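Local coordinates for enoyl-CoA hydratase (Mycobacterium avium, PDB 3OC7) that catalyses the hydration of enoyl-CoA thioesters in fatty acid metabolism, as a member of the crotonase family, at the interface of chains A and B. Residues are numbered along the deposited sequence; one frame, centred on the assembly and turned at random. Chains: chain A/B, Enoyl-CoA hydratase.

The interface of chains A and B. Residues chain A 151-153, 156, 160, 172, 237, 240; chain B 218, 221-222.
The hydroxyl OG of A:Ser156 faces B:Leu221 and is gripped by two groups of its own chain. OG of A:Ser156 donates to the backbone O of A:Pro152 at 2.8 Å, tilted 23° from the carbonyl plane. This A:Ser156 OG also shares a 2.9 Å hydrogen bond with the phenol OH of A:Tyr172. The two bonds probably help hold the surface that receives B:Leu221.

B:Leu221 is the main probe from chain B. With CG anti to the carbonyl carbon (chi1 -65°), its methyls point to the A:Pro152 carbonyl and to A:Leu237. CD1 of B:Leu221 lies 3.8 Å from O of A:Pro152 and 3.9 Å from OG of A:Ser156. CD2 of B:Leu221 meets CD2 of A:Leu237, tip to tip, at 3.5 Å. CD1 of A:Leu160 packs against the backbone O of B:Leu221.

The A:Tyr172 ring has CG of A:Pro152 over the centre of one face. On the opposite face, towards the rim, CG2 of B:Thr222 comes to 3.7 Å from CD2 of A:Tyr172, the side chains passing in opposite directions. The backbone O of B:Ser218 lies at the ring edge, in plane. OG of B:Ser218 is 3.5 Å from both CB of A:Ala151 and CD of A:Pro152. No N or O of one chain lies within bonding reach of the other; contact is by packing.

Chain B contributes its long helix 212-245. Chain A offers loop 151-153, helix 156-159 with A:Leu160 just beyond, helix 165-174 and its own helix 212-245. The whole A-B interface is not an exact two-fold, which fits neighbouring subunits of a trimer.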
loop_
_atom_site.group_PDB
_atom_site.type_symbol
_atom_site.label_atom_id
_atom_site.label_comp_id
_atom_site.label_asym_id
_atom_site.label_seq_id
_atom_site.Cartn_x
_atom_site.Cartn_y
_atom_site.Cartn_z
ATOM N N ALA A 151 -6.300 22.738 -3.281
ATOM C CA ALA A 151 -5.949 21.293 -3.235
ATOM C C ALA A 151 -4.973 20.991 -2.084
ATOM O O ALA A 151 -4.242 21.887 -1.655
ATOM C CB ALA A 151 -5.353 20.841 -4.582
ATOM N N PRO A 152 -4.947 19.733 -1.580
ATOM C CA PRO A 152 -3.969 19.363 -0.531
ATOM C C PRO A 152 -2.537 19.088 -1.069
ATOM O O PRO A 152 -2.012 17.966 -0.933
ATOM C CB PRO A 152 -4.605 18.116 0.128
ATOM C CG PRO A 152 -5.940 17.855 -0.595
ATOM C CD PRO A 152 -5.902 18.644 -1.870
ATOM N N ALA A 153 -1.900 20.110 -1.657
ATOM C CA ALA A 153 -0.630 19.946 -2.370
ATOM C C ALA A 153 0.597 19.580 -1.501
ATOM O O ALA A 153 1.127 18.460 -1.610
ATOM C CB ALA A 153 -0.356 21.168 -3.299
ATOM N N SER A 156 0.585 16.315 0.678
ATOM C CA SER A 156 0.749 15.078 -0.121
ATOM C C SER A 156 2.126 14.401 0.064
ATOM O O SER A 156 2.250 13.173 -0.093
ATOM C CB SER A 156 0.457 15.320 -1.622
ATOM O OG SER A 156 -0.925 15.588 -1.882
ATOM N N LEU A 160 0.538 10.762 0.833
ATOM C CA LEU A 160 0.492 9.767 -0.263
ATOM C C LEU A 160 1.350 8.492 -0.049
ATOM O O LEU A 160 0.933 7.413 -0.500
ATOM C CB LEU A 160 0.696 10.405 -1.653
ATOM C CG LEU A 160 -0.355 11.452 -2.076
ATOM C CD1 LEU A 160 -0.030 11.967 -3.482
ATOM C CD2 LEU A 160 -1.811 10.939 -1.996
ATOM N N TYR A 172 -9.834 13.119 -0.687
ATOM C CA TYR A 172 -9.398 14.323 -1.456
ATOM C C TYR A 172 -10.546 14.938 -2.310
ATOM O O TYR A 172 -10.613 16.172 -2.488
ATOM C CB TYR A 172 -8.203 13.975 -2.397
ATOM C CG TYR A 172 -6.758 14.027 -1.818
ATOM C CD1 TYR A 172 -6.468 13.590 -0.522
ATOM C CD2 TYR A 172 -5.669 14.433 -2.621
ATOM C CE1 TYR A 172 -5.148 13.607 -0.016
ATOM C CE2 TYR A 172 -4.344 14.460 -2.112
ATOM C CZ TYR A 172 -4.095 14.036 -0.818
ATOM O OH TYR A 172 -2.784 14.066 -0.328
ATOM N N LEU A 237 5.483 21.459 -5.763
ATOM C CA LEU A 237 4.263 21.538 -4.943
ATOM C C LEU A 237 4.075 22.883 -4.221
ATOM O O LEU A 237 2.941 23.352 -4.082
ATOM C CB LEU A 237 4.140 20.346 -3.967
ATOM C CG LEU A 237 3.954 18.942 -4.581
ATOM C CD1 LEU A 237 4.169 17.874 -3.459
ATOM C CD2 LEU A 237 2.595 18.753 -5.280
ATOM N N GLU A 240 2.782 25.322 -6.931
ATOM C CA GLU A 240 1.360 25.019 -7.162
ATOM C C GLU A 240 0.444 25.594 -6.066
ATOM O O GLU A 240 -0.600 26.198 -6.365
ATOM C CB GLU A 240 1.148 23.495 -7.305
ATOM C CG GLU A 240 -0.327 23.084 -7.476
ATOM C CD GLU A 240 -0.549 21.581 -7.661
ATOM O OE1 GLU A 240 0.429 20.801 -7.752
ATOM O OE2 GLU A 240 -1.736 21.181 -7.737
ATOM N N SER B 218 -6.821 18.481 -7.237
ATOM C CA SER B 218 -6.838 17.434 -6.197
ATOM C C SER B 218 -6.725 16.027 -6.838
ATOM O O SER B 218 -5.955 15.179 -6.348
ATOM C CB SER B 218 -8.080 17.551 -5.297
ATOM O OG SER B 218 -8.159 18.801 -4.592
ATOM N N LEU B 221 -2.998 15.267 -8.197
ATOM C CA LEU B 221 -2.040 14.824 -7.153
ATOM C C LEU B 221 -2.021 13.281 -6.997
ATOM O O LEU B 221 -0.944 12.660 -6.838
ATOM C CB LEU B 221 -2.324 15.504 -5.806
ATOM C CG LEU B 221 -2.138 17.029 -5.736
ATOM C CD1 LEU B 221 -2.915 17.592 -4.558
ATOM C CD2 LEU B 221 -0.651 17.396 -5.634
ATOM N N THR B 222 -3.215 12.673 -7.085
ATOM C CA THR B 222 -3.411 11.218 -6.901
ATOM C C THR B 222 -3.113 10.367 -8.150
ATOM O O THR B 222 -2.913 9.146 -8.018
ATOM C CB THR B 222 -4.840 10.858 -6.343
ATOM O OG1 THR B 222 -5.852 11.024 -7.360
ATOM C CG2 THR B 222 -5.178 11.702 -5.083
#